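Local atomic coordinates of carbohydrate binding protein, putative, cpb33A (Cellvibrio japonicus, PDB entry 5FJQ), a protein that is a lytic polysaccharide monooxygenase important for efficient use of chitin, this chain being its copper-binding AA10 catalytic domain. Residues A[42-46]-A[63-67]; A[98-102]-A[166-171]; A[146-150]-A[176-180]. All coordinates share one frame; numbering follows the deposited sequence.

Contact 1 of 3, residues A[42-46]-A[63-67]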
ATOM      1  N   GLN A  42     -10.056   1.122  -2.971  1.00 16.40           N
ATOM      2  CA  GLN A  42      -9.872   0.082  -4.007  1.00 18.12           C
ATOM      3  C   GLN A  42      -9.290   0.608  -5.345  1.00 19.91           C
ATOM      4  O   GLN A  42      -8.979  -0.169  -6.272  1.00 21.34           O
ATOM      5  CB  GLN A  42     -11.212  -0.636  -4.253  1.00 16.96           C
ATOM      6  CG  GLN A  42     -12.256   0.178  -5.011  1.00 18.46           C
ATOM      7  CD  GLN A  42     -13.100   1.100  -4.096  1.00 19.16           C
ATOM      8  OE1 GLN A  42     -12.713   1.430  -2.948  1.00 17.70           O
ATOM      9  NE2 GLN A  42     -14.282   1.489  -4.588  1.00 19.91           N
ATOM     10  N   GLU A  43      -9.165   1.936  -5.413  1.00 21.08           N
ATOM     11  CA  GLU A  43      -8.838   2.662  -6.582  1.00 20.60           C
ATOM     12  C   GLU A  43      -7.511   3.425  -6.502  1.00 18.25           C
ATOM     13  O   GLU A  43      -7.396   4.511  -7.071  1.00 19.90           O
ATOM     14  CB  GLU A  43      -9.911   3.690  -6.684  1.00 24.52           C
ATOM     15  CG  GLU A  43     -10.321   4.044  -8.040  1.00 28.91           C
ATOM     16  CD  GLU A  43     -11.734   4.560  -7.987  1.00 36.07           C
ATOM     17  OE1 GLU A  43     -12.659   3.702  -7.857  1.00 43.30           O
ATOM     18  OE2 GLU A  43     -11.900   5.796  -8.009  1.00 32.75           O
ATOM     19  N   VAL A  44      -6.532   2.932  -5.769  1.00 16.69           N
ATOM     20  CA  VAL A  44      -5.274   3.648  -5.720  1.00 17.08           C
ATOM     21  C   VAL A  44      -4.546   3.057  -6.911  1.00 17.30           C
ATOM     22  O   VAL A  44      -3.745   2.104  -6.785  1.00 19.07           O
ATOM     23  CB  VAL A  44      -4.556   3.496  -4.329  1.00 13.84           C
ATOM     24  CG1 VAL A  44      -3.245   4.224  -4.270  1.00 14.24           C
ATOM     25  CG2 VAL A  44      -5.428   3.965  -3.170  1.00 13.93           C
ATOM     26  N   ALA A  45      -4.851   3.611  -8.092  1.00 17.97           N
ATOM     27  CA  ALA A  45      -4.714   2.866  -9.367  1.00 17.53           C
ATOM     28  C   ALA A  45      -3.939   3.645 -10.387  1.00 15.85           C
ATOM     29  O   ALA A  45      -4.025   4.865 -10.408  1.00 18.75           O
ATOM     30  CB  ALA A  45      -6.084   2.507  -9.954  1.00 15.86           C
ATOM     31  N   VAL A  46      -3.237   2.952 -11.270  1.00 16.06           N
ATOM     32  CA  VAL A  46      -2.596   3.620 -12.418  1.00 14.39           C
ATOM     33  C   VAL A  46      -2.943   2.833 -13.650  1.00 14.90           C
ATOM     34  O   VAL A  46      -2.618   1.658 -13.730  1.00 15.09           O
ATOM     35  CB  VAL A  46      -1.070   3.749 -12.261  1.00 14.17           C
ATOM     36  CG1 VAL A  46      -0.430   4.337 -13.485  1.00 14.83           C
ATOM     37  CG2 VAL A  46      -0.673   4.674 -11.112  1.00 14.91           C
ATOM     38  N   CYS A  63       2.410   6.095  -2.020  1.00 14.08           N
ATOM     39  CA  CYS A  63       1.174   5.801  -1.294  1.00 14.84           C
ATOM     40  C   CYS A  63      -0.109   6.347  -1.908  1.00 14.58           C
ATOM     41  O   CYS A  63      -1.186   5.806  -1.627  1.00 17.00           O
ATOM     42  CB  CYS A  63       1.324   6.281   0.156  1.00 17.09           C
ATOM     43  SG  CYS A  63       2.602   5.443   1.147  1.00 17.44           S
ATOM     44  N   SER A  64      -0.037   7.430  -2.682  1.00 14.46           N
ATOM     45  CA  SER A  64      -1.203   7.991  -3.388  1.00 17.64           C
ATOM     46  C   SER A  64      -1.290   7.498  -4.835  1.00 19.87           C
ATOM     47  O   SER A  64      -2.196   7.894  -5.561  1.00 19.71           O
ATOM     48  CB  SER A  64      -1.110   9.527  -3.455  1.00 15.41           C
ATOM     49  OG  SER A  64       0.185   9.943  -3.946  1.00 15.75           O
ATOM     50  N   ALA A  65      -0.301   6.693  -5.250  1.00 19.40           N
ATOM     51  CA  ALA A  65      -0.119   6.343  -6.664  1.00 20.57           C
ATOM     52  C   ALA A  65      -0.221   7.645  -7.502  1.00 19.32           C
ATOM     53  O   ALA A  65      -0.728   7.627  -8.591  1.00 19.80           O
ATOM     54  CB  ALA A  65      -1.164   5.329  -7.089  1.00 21.25           C
ATOM     55  N   ASN A  66       0.203   8.767  -6.905  1.00 19.12           N
ATOM     56  CA  ASN A  66       0.220  10.105  -7.525  1.00 18.61           C
ATOM     57  C   ASN A  66      -1.167  10.695  -7.806  1.00 19.29           C
ATOM     58  O   ASN A  66      -1.335  11.596  -8.661  1.00 16.90           O
ATOM     59  CB  ASN A  66       1.115  10.128  -8.781  1.00 20.47           C
ATOM     60  CG  ASN A  66       1.584  11.533  -9.153  1.00 22.09           C
ATOM     61  OD1 ASN A  66       1.786  12.400  -8.288  1.00 22.83           O
ATOM     62  ND2 ASN A  66       1.823  11.743 -10.447  1.00 23.25           N
ATOM     63  N   ARG A  67      -2.160  10.230  -7.039  1.00 15.82           N
ATOM     64  CA  ARG A  67      -3.492  10.766  -7.129  1.00 17.75           C
ATOM     65  C   ARG A  67      -3.702  11.836  -6.073  1.00 17.18           C
ATOM     66  O   ARG A  67      -3.468  11.572  -4.912  1.00 16.20           O
ATOM     67  CB  ARG A  67      -4.483   9.626  -6.938  1.00 16.29           C
ATOM     68  CG  ARG A  67      -4.274   8.606  -8.066  1.00 17.32           C
ATOM     69  CD  ARG A  67      -4.921   7.294  -7.849  1.00 16.77           C
ATOM     70  NE  ARG A  67      -6.364   7.451  -7.891  1.00 18.71           N
ATOM     71  CZ  ARG A  67      -7.185   6.985  -8.849  1.00 19.77           C
ATOM     72  NH1 ARG A  67      -6.744   6.279  -9.899  1.00 20.01           N
ATOM     73  NH2 ARG A  67      -8.500   7.175  -8.725  1.00 20.14           N
TER
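The carbonyl oxygen of A45 takes the one hydrogen bond that crosses here, from R67 NH1 at 3.1 Å with an N-H...O angle of 156°. R67 closes a type I' beta turn, S64 to R67, held by its N bonding to S64 O. This turn packs against the start of strand 45-47 in the AA10 domain, next to the copper site: the E43 side chain is about 4 Å from that of the copper ligand H1. A45 O lies at the edge of the guanidinium, near its plane, while the donor is tilted 33° from the carbonyl plane. A second backbone oxygen, E43 O, sits over the centre of one guanidinium face, 3.1 Å from R67 CZ. It makes no hydrogen bond, but its partial negative charge probably favours the cation. The bend at chi3 (68°) turns the guanidinium back across the 43-45 backbone. E43 OE2 makes a long salt bridge to R67 NH2, 3.7 Å, and E43 CG packs on the same nitrogen. Beside the arginine, nearer the turn, the contact is apolar: A65 CB points toward 42-46 and meets V44 CG1 at 3.7 Å. V44 CG1, anti to the backbone N, also rests on C63 O. C63 is tied by a disulfide to C174 in strand 169-178, anchoring the turn to the main sheet. V46 CG2 approaches the A65 methyl, CG2 to CB 4.1 Å.

Contact 2 of 3, residues A[98-102]-A[166-171]; sequences AAHKT and DAAEGF. With CU (copper (II) ion), chain D.
H100 lays its imidazole close to the ring of F171, H100 CD2 to F171 CE2 4.0 Å, the two side chains crossing at about a right angle beside the copper ion. This is the histidine brace of lytic polysaccharide monooxygenases: H100 NE2 binds copper at 1.9 Å, and H1, whose N also binds it, belongs to the same metal site. F171 presents CZ to the metal at 3.3 Å, too long for a bond, in the axial position that phenylalanine commonly fills in AA10 enzymes. Its ring also meets H1 edge-to-face and packs against W159. E169 reaches the same site with an extended chain, its OE1 4.0 Å from the copper and not a ligand. The other nitrogen of the imidazole is held through water: H100 ND1 donates to a water in the plane of the ring, which in turn donates to D166 OD2. The same oxygen also takes the backbone N-H of K101, K101 N to D166 OD2 3.0 Å and 159°, on the lone pair turned away from OD1. With chi1 at -174°, CG opposite the backbone N, the D166 carboxylate reaches across to the 98-102 loop. K101 CG lies 3.7 Å from D166 OD2, but the K101 amine ends on Q136. The water at ND1 and the copper at NE2 together hold the rotation of the imidazole, and the water bridge probably steadies it; R161 pairs with both D166 OD1 and E169 OE1, tying the two acids together beside the site.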
ATOM      1  N   ALA A  98     -13.332  -5.366  -7.502  1.00 20.79           N
ATOM      2  CA  ALA A  98     -13.503  -5.905  -8.822  1.00 21.55           C
ATOM      3  C   ALA A  98     -12.287  -6.778  -9.113  1.00 25.10           C
ATOM      4  O   ALA A  98     -11.188  -6.250  -9.276  1.00 27.22           O
ATOM      5  CB  ALA A  98     -13.635  -4.777  -9.851  1.00 22.73           C
ATOM      6  N   ALA A  99     -12.499  -8.079  -9.278  1.00 23.36           N
ATOM      7  CA  ALA A  99     -11.420  -9.027  -9.617  1.00 23.32           C
ATOM      8  C   ALA A  99     -10.787  -8.771 -10.996  1.00 25.70           C
ATOM      9  O   ALA A  99     -11.420  -8.192 -11.870  1.00 26.41           O
ATOM     10  CB  ALA A  99     -11.940 -10.429  -9.539  1.00 24.42           C
ATOM     11  N   HIS A 100      -9.530  -9.186 -11.169  1.00 23.29           N
ATOM     12  CA  HIS A 100      -8.835  -9.055 -12.425  1.00 20.62           C
ATOM     13  C   HIS A 100      -7.901 -10.262 -12.579  1.00 22.02           C
ATOM     14  O   HIS A 100      -7.578 -10.944 -11.572  1.00 16.80           O
ATOM     15  CB  HIS A 100      -8.065  -7.743 -12.503  1.00 18.55           C
ATOM     16  CG  HIS A 100      -8.929  -6.514 -12.470  1.00 16.86           C
ATOM     17  ND1 HIS A 100      -9.985  -6.331 -13.330  1.00 17.14           N
ATOM     18  CD2 HIS A 100      -8.894  -5.413 -11.682  1.00 15.08           C
ATOM     19  CE1 HIS A 100     -10.546  -5.146 -13.104  1.00 15.86           C
ATOM     20  NE2 HIS A 100      -9.917  -4.585 -12.088  1.00 15.54           N
ATOM     21  N   LYS A 101      -7.491 -10.548 -13.834  1.00 22.87           N
ATOM     22  CA  LYS A 101      -6.426 -11.534 -14.080  1.00 23.00           C
ATOM     23  C   LYS A 101      -5.161 -10.828 -13.606  1.00 22.52           C
ATOM     24  O   LYS A 101      -5.049  -9.641 -13.774  1.00 19.35           O
ATOM     25  CB  LYS A 101      -6.348 -11.962 -15.555  1.00 26.47           C
ATOM     26  CG  LYS A 101      -7.682 -12.384 -16.136  1.00 26.04           C
ATOM     27  CD  LYS A 101      -7.514 -13.452 -17.197  1.00 30.63           C
ATOM     28  CE  LYS A 101      -8.776 -14.304 -17.373  1.00 32.90           C
ATOM     29  NZ  LYS A 101      -8.836 -15.418 -16.373  1.00 36.08           N
ATOM     30  N   THR A 102      -4.273 -11.564 -12.935  1.00 20.44           N
ATOM     31  CA  THR A 102      -3.137 -11.001 -12.150  1.00 20.31           C
ATOM     32  C   THR A 102      -1.825 -11.537 -12.712  1.00 19.67           C
ATOM     33  O   THR A 102      -1.648 -12.761 -12.845  1.00 22.78           O
ATOM     34  CB  THR A 102      -3.253 -11.411 -10.657  1.00 19.73           C
ATOM     35  OG1 THR A 102      -4.439 -10.806 -10.120  1.00 21.84           O
ATOM     36  CG2 THR A 102      -2.064 -10.963  -9.835  1.00 17.33           C
ATOM     37  N   ASP A 166      -5.692  -9.562 -20.163  1.00 27.61           N
ATOM     38  CA  ASP A 166      -6.731  -8.759 -19.535  1.00 27.67           C
ATOM     39  C   ASP A 166      -6.580  -7.283 -19.802  1.00 26.97           C
ATOM     40  O   ASP A 166      -7.180  -6.809 -20.755  1.00 29.28           O
ATOM     41  CB  ASP A 166      -6.849  -9.103 -18.011  1.00 25.31           C
ATOM     42  CG  ASP A 166      -8.007  -8.411 -17.328  1.00 27.17           C
ATOM     43  OD1 ASP A 166      -8.725  -7.571 -17.950  1.00 24.46           O
ATOM     44  OD2 ASP A 166      -8.196  -8.693 -16.122  1.00 25.77           O
ATOM     45  N   ALA A 167      -5.834  -6.549 -18.963  1.00 24.80           N
ATOM     46  CA  ALA A 167      -5.571  -5.124 -19.149  1.00 24.75           C
ATOM     47  C   ALA A 167      -4.389  -4.722 -18.261  1.00 23.85           C
ATOM     48  O   ALA A 167      -4.092  -5.402 -17.244  1.00 20.90           O
ATOM     49  CB  ALA A 167      -6.788  -4.265 -18.811  1.00 24.83           C
ATOM     50  N   ALA A 168      -3.720  -3.645 -18.673  1.00 20.81           N
ATOM     51  CA  ALA A 168      -2.564  -3.088 -17.976  1.00 18.76           C
ATOM     52  C   ALA A 168      -3.097  -2.134 -16.915  1.00 17.28           C
ATOM     53  O   ALA A 168      -3.832  -1.218 -17.203  1.00 18.16           O
ATOM     54  CB  ALA A 168      -1.655  -2.350 -18.948  1.00 20.27           C
ATOM     55  N   GLU A 169      -2.792  -2.369 -15.673  1.00 18.84           N
ATOM     56  CA  GLU A 169      -3.234  -1.469 -14.616  1.00 17.76           C
ATOM     57  C   GLU A 169      -2.516  -1.930 -13.369  1.00 16.17           C
ATOM     58  O   GLU A 169      -2.164  -3.143 -13.221  1.00 15.14           O
ATOM     59  CB  GLU A 169      -4.771  -1.502 -14.424  1.00 18.75           C
ATOM     60  CG  GLU A 169      -5.347  -0.370 -13.596  1.00 19.06           C
ATOM     61  CD  GLU A 169      -6.881  -0.463 -13.477  1.00 22.70           C
ATOM     62  OE1 GLU A 169      -7.400  -1.566 -13.652  1.00 21.76           O
ATOM     63  OE2 GLU A 169      -7.582   0.566 -13.274  1.00 26.39           O
ATOM     64  N   GLY A 170      -2.254  -0.956 -12.495  1.00 16.35           N
ATOM     65  CA  GLY A 170      -1.530  -1.177 -11.235  1.00 15.56           C
ATOM     66  C   GLY A 170      -2.391  -0.669 -10.083  1.00 14.35           C
ATOM     67  O   GLY A 170      -3.090   0.369 -10.238  1.00 12.53           O
ATOM     68  N   PHE A 171      -2.391  -1.409  -8.967  1.00 13.75           N
ATOM     69  CA  PHE A 171      -2.943  -0.938  -7.685  1.00 14.25           C
ATOM     70  C   PHE A 171      -1.888  -0.951  -6.567  1.00 14.55           C
ATOM     71  O   PHE A 171      -1.081  -1.923  -6.433  1.00 11.93           O
ATOM     72  CB  PHE A 171      -4.179  -1.804  -7.254  1.00 15.47           C
ATOM     73  CG  PHE A 171      -5.224  -1.868  -8.290  1.00 16.20           C
ATOM     74  CD1 PHE A 171      -6.215  -0.844  -8.369  1.00 17.46           C
ATOM     75  CD2 PHE A 171      -5.166  -2.832  -9.284  1.00 17.13           C
ATOM     76  CE1 PHE A 171      -7.165  -0.847  -9.396  1.00 17.73           C
ATOM     77  CE2 PHE A 171      -6.100  -2.823 -10.336  1.00 18.81           C
ATOM     78  CZ  PHE A 171      -7.111  -1.844 -10.386  1.00 16.39           C
TER
HETATM   79 CU    CU D1217     -10.126  -2.981 -11.078  1.00 22.62          CU
HETATM   80  O   HOH W   1     -10.792  -8.068 -15.313  1.00 24.96           O

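Contact 3 of 3, residues A[146-150]-A[176-180]; sequences LPYRT and DVDFG
A CH-pi and apolar contact joins the loop after strand 139-146 to the residues just after strand 169-178, at one end of the beta sandwich of the LPMO domain, far from the copper. F179 carries it. The methylene CB of R149 lies over the centre of the F179 ring, 3.4 Å from the centroid and 5° off the ring normal. R149 CG continues across the same ring, 3.9 Å from F179 CZ. At the ring edge L146 CB comes near the plane and touches F179 CZ at 3.9 Å, while P147 O stands 3.4 Å from F179 CE2. Toward the root of the side chain, F179 CB packs on T150 CA at 3.6 Å, bringing the two backbones together. F179 CG is anti to the carbonyl carbon (chi1 -80°), which sends the ring into the loop. Beyond its methylenes R149 bends at chi2; R149 NH1 bonds back to Y148 O at 3.1 Å, and P147 CG lies over the rim of one guanidinium face. NE and NH2 are taken by T110 O and Q126, so the buried arginine's polar end is tied down while its aliphatic part serves the ring. D178 OD1 accepts from G180 N, an Asx turn just before the end of this construct. Around the ring, F179 also rests on I109 of strand 102-109 and on V85, while L146 packs against I155 of strand 152-161 and against R90 and F92 of strand 88-96.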
ATOM      1  N   LEU A 146       8.027 -11.769   6.716  1.00 17.45           N
ATOM      2  CA  LEU A 146       8.614 -10.486   7.165  1.00 16.35           C
ATOM      3  C   LEU A 146      10.036 -10.735   7.608  1.00 15.81           C
ATOM      4  O   LEU A 146      10.294 -11.684   8.408  1.00 15.66           O
ATOM      5  CB  LEU A 146       7.800  -9.865   8.291  1.00 17.61           C
ATOM      6  CG  LEU A 146       6.347  -9.648   7.892  1.00 16.68           C
ATOM      7  CD1 LEU A 146       5.475  -9.479   9.152  1.00 18.10           C
ATOM      8  CD2 LEU A 146       6.166  -8.508   6.901  1.00 14.48           C
ATOM      9  N   PRO A 147      10.983  -9.932   7.072  1.00 16.19           N
ATOM     10  CA  PRO A 147      12.369 -10.108   7.480  1.00 17.81           C
ATOM     11  C   PRO A 147      12.601  -9.568   8.893  1.00 20.18           C
ATOM     12  O   PRO A 147      11.725  -8.881   9.449  1.00 19.63           O
ATOM     13  CB  PRO A 147      13.145  -9.274   6.444  1.00 16.62           C
ATOM     14  CG  PRO A 147      12.207  -8.124   6.117  1.00 14.87           C
ATOM     15  CD  PRO A 147      10.802  -8.740   6.194  1.00 15.40           C
ATOM     16  N   TYR A 148      13.757  -9.856   9.493  1.00 23.10           N
ATOM     17  CA  TYR A 148      14.074  -9.204  10.777  1.00 21.96           C
ATOM     18  C   TYR A 148      14.040  -7.675  10.661  1.00 20.94           C
ATOM     19  O   TYR A 148      14.787  -7.095   9.884  1.00 19.39           O
ATOM     20  CB  TYR A 148      15.438  -9.654  11.319  1.00 22.59           C
ATOM     21  CG  TYR A 148      15.728  -9.075  12.661  1.00 21.93           C
ATOM     22  CD1 TYR A 148      15.136  -9.617  13.807  1.00 22.80           C
ATOM     23  CD2 TYR A 148      16.554  -7.957  12.795  1.00 22.08           C
ATOM     24  CE1 TYR A 148      15.385  -9.088  15.077  1.00 24.03           C
ATOM     25  CE2 TYR A 148      16.816  -7.412  14.057  1.00 23.16           C
ATOM     26  CZ  TYR A 148      16.223  -7.978  15.192  1.00 24.21           C
ATOM     27  OH  TYR A 148      16.465  -7.434  16.455  1.00 23.15           O
ATOM     28  N   ARG A 149      13.219  -7.037  11.503  1.00 20.59           N
ATOM     29  CA  ARG A 149      13.185  -5.595  11.640  1.00 19.60           C
ATOM     30  C   ARG A 149      12.873  -5.279  13.106  1.00 19.99           C
ATOM     31  O   ARG A 149      12.434  -6.166  13.848  1.00 25.88           O
ATOM     32  CB  ARG A 149      12.085  -4.962  10.736  1.00 18.24           C
ATOM     33  CG  ARG A 149      12.259  -5.004   9.196  1.00 18.47           C
ATOM     34  CD  ARG A 149      13.516  -4.289   8.723  1.00 18.21           C
ATOM     35  NE  ARG A 149      13.581  -4.141   7.267  1.00 20.53           N
ATOM     36  CZ  ARG A 149      14.225  -4.984   6.457  1.00 20.57           C
ATOM     37  NH1 ARG A 149      14.840  -6.040   6.972  1.00 19.36           N
ATOM     38  NH2 ARG A 149      14.231  -4.793   5.152  1.00 19.09           N
ATOM     39  N   THR A 150      13.147  -4.049  13.538  1.00 20.40           N
ATOM     40  CA  THR A 150      12.552  -3.499  14.760  1.00 18.95           C
ATOM     41  C   THR A 150      11.975  -2.154  14.301  1.00 18.17           C
ATOM     42  O   THR A 150      12.399  -1.643  13.271  1.00 20.09           O
ATOM     43  CB  THR A 150      13.600  -3.212  15.863  1.00 18.70           C
ATOM     44  OG1 THR A 150      14.562  -2.302  15.327  1.00 19.31           O
ATOM     45  CG2 THR A 150      14.370  -4.457  16.246  1.00 17.56           C
ATOM     46  N   ASP A 176       1.223   0.376   7.188  1.00 16.66           N
ATOM     47  CA  ASP A 176       2.149   0.659   8.293  1.00 15.66           C
ATOM     48  C   ASP A 176       2.171  -0.454   9.353  1.00 18.05           C
ATOM     49  O   ASP A 176       1.118  -0.853   9.848  1.00 15.53           O
ATOM     50  CB  ASP A 176       1.838   1.971   8.951  1.00 15.04           C
ATOM     51  CG  ASP A 176       1.730   3.085   7.998  1.00 17.53           C
ATOM     52  OD1 ASP A 176       2.826   3.627   7.590  1.00 14.93           O
ATOM     53  OD2 ASP A 176       0.539   3.421   7.685  1.00 16.08           O
ATOM     54  N   VAL A 177       3.361  -0.919   9.708  1.00 18.65           N
ATOM     55  CA  VAL A 177       3.490  -2.046  10.655  1.00 19.01           C
ATOM     56  C   VAL A 177       4.501  -1.688  11.748  1.00 18.68           C
ATOM     57  O   VAL A 177       5.377  -0.790  11.563  1.00 19.70           O
ATOM     58  CB  VAL A 177       3.878  -3.383   9.963  1.00 17.24           C
ATOM     59  CG1 VAL A 177       2.807  -3.829   8.968  1.00 18.09           C
ATOM     60  CG2 VAL A 177       5.231  -3.240   9.274  1.00 15.96           C
ATOM     61  N   ASP A 178       4.406  -2.363  12.890  1.00 19.84           N
ATOM     62  CA  ASP A 178       5.339  -2.023  13.947  1.00 18.34           C
ATOM     63  C   ASP A 178       5.972  -3.270  14.495  1.00 17.07           C
ATOM     64  O   ASP A 178       5.302  -4.088  15.143  1.00 18.08           O
ATOM     65  CB  ASP A 178       4.603  -1.279  15.052  1.00 22.16           C
ATOM     66  CG  ASP A 178       5.520  -0.776  16.119  1.00 24.54           C
ATOM     67  OD1 ASP A 178       6.754  -0.753  15.922  1.00 24.91           O
ATOM     68  OD2 ASP A 178       4.986  -0.395  17.174  1.00 24.47           O
ATOM     69  N   PHE A 179       7.268  -3.404  14.269  1.00 15.96           N
ATOM     70  CA  PHE A 179       8.015  -4.566  14.763  1.00 16.39           C
ATOM     71  C   PHE A 179       8.318  -4.551  16.255  1.00 17.43           C
ATOM     72  O   PHE A 179       8.870  -5.514  16.772  1.00 19.41           O
ATOM     73  CB  PHE A 179       9.292  -4.688  13.951  1.00 16.36           C
ATOM     74  CG  PHE A 179       9.077  -5.341  12.585  1.00 15.43           C
ATOM     75  CD1 PHE A 179       8.545  -4.638  11.540  1.00 15.42           C
ATOM     76  CD2 PHE A 179       9.402  -6.655  12.387  1.00 15.49           C
ATOM     77  CE1 PHE A 179       8.379  -5.201  10.278  1.00 16.97           C
ATOM     78  CE2 PHE A 179       9.219  -7.268  11.145  1.00 16.31           C
ATOM     79  CZ  PHE A 179       8.723  -6.519  10.072  1.00 18.65           C
ATOM     80  N   GLY A 180       7.927  -3.491  16.953  1.00 19.20           N
ATOM     81  CA  GLY A 180       8.221  -3.279  18.374  1.00 21.42           C
ATOM     82  C   GLY A 180       9.686  -3.098  18.729  1.00 23.56           C
ATOM     83  O   GLY A 180      10.577  -2.919  17.864  1.00 21.10           O
ATOM     84  OXT GLY A 180      10.037  -3.170  19.939  1.00 26.25           O
TER

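Overall arrangement
All three contacts involve the mixed sheet built around strand 169-178. Contact 2 and contact 3 use opposite ends of that strand, their centres 29 Å apart on opposite sides of the chain's centre; contact 1 joins it through the antiparallel neighbour 45-47. Contacts 1 and 2, with centres 14 Å apart, touch directly: V46 N probably bonds to G170 O, and A45 CB packs on F171 CE1 at 3.6 Å. Along the chain, contact 1 closes before the others open, whereas contacts 2 and 3 alternate their segments. Strand 169-178 therefore runs from the copper site, beside contact 1, to the end of this domain construct at contact 3.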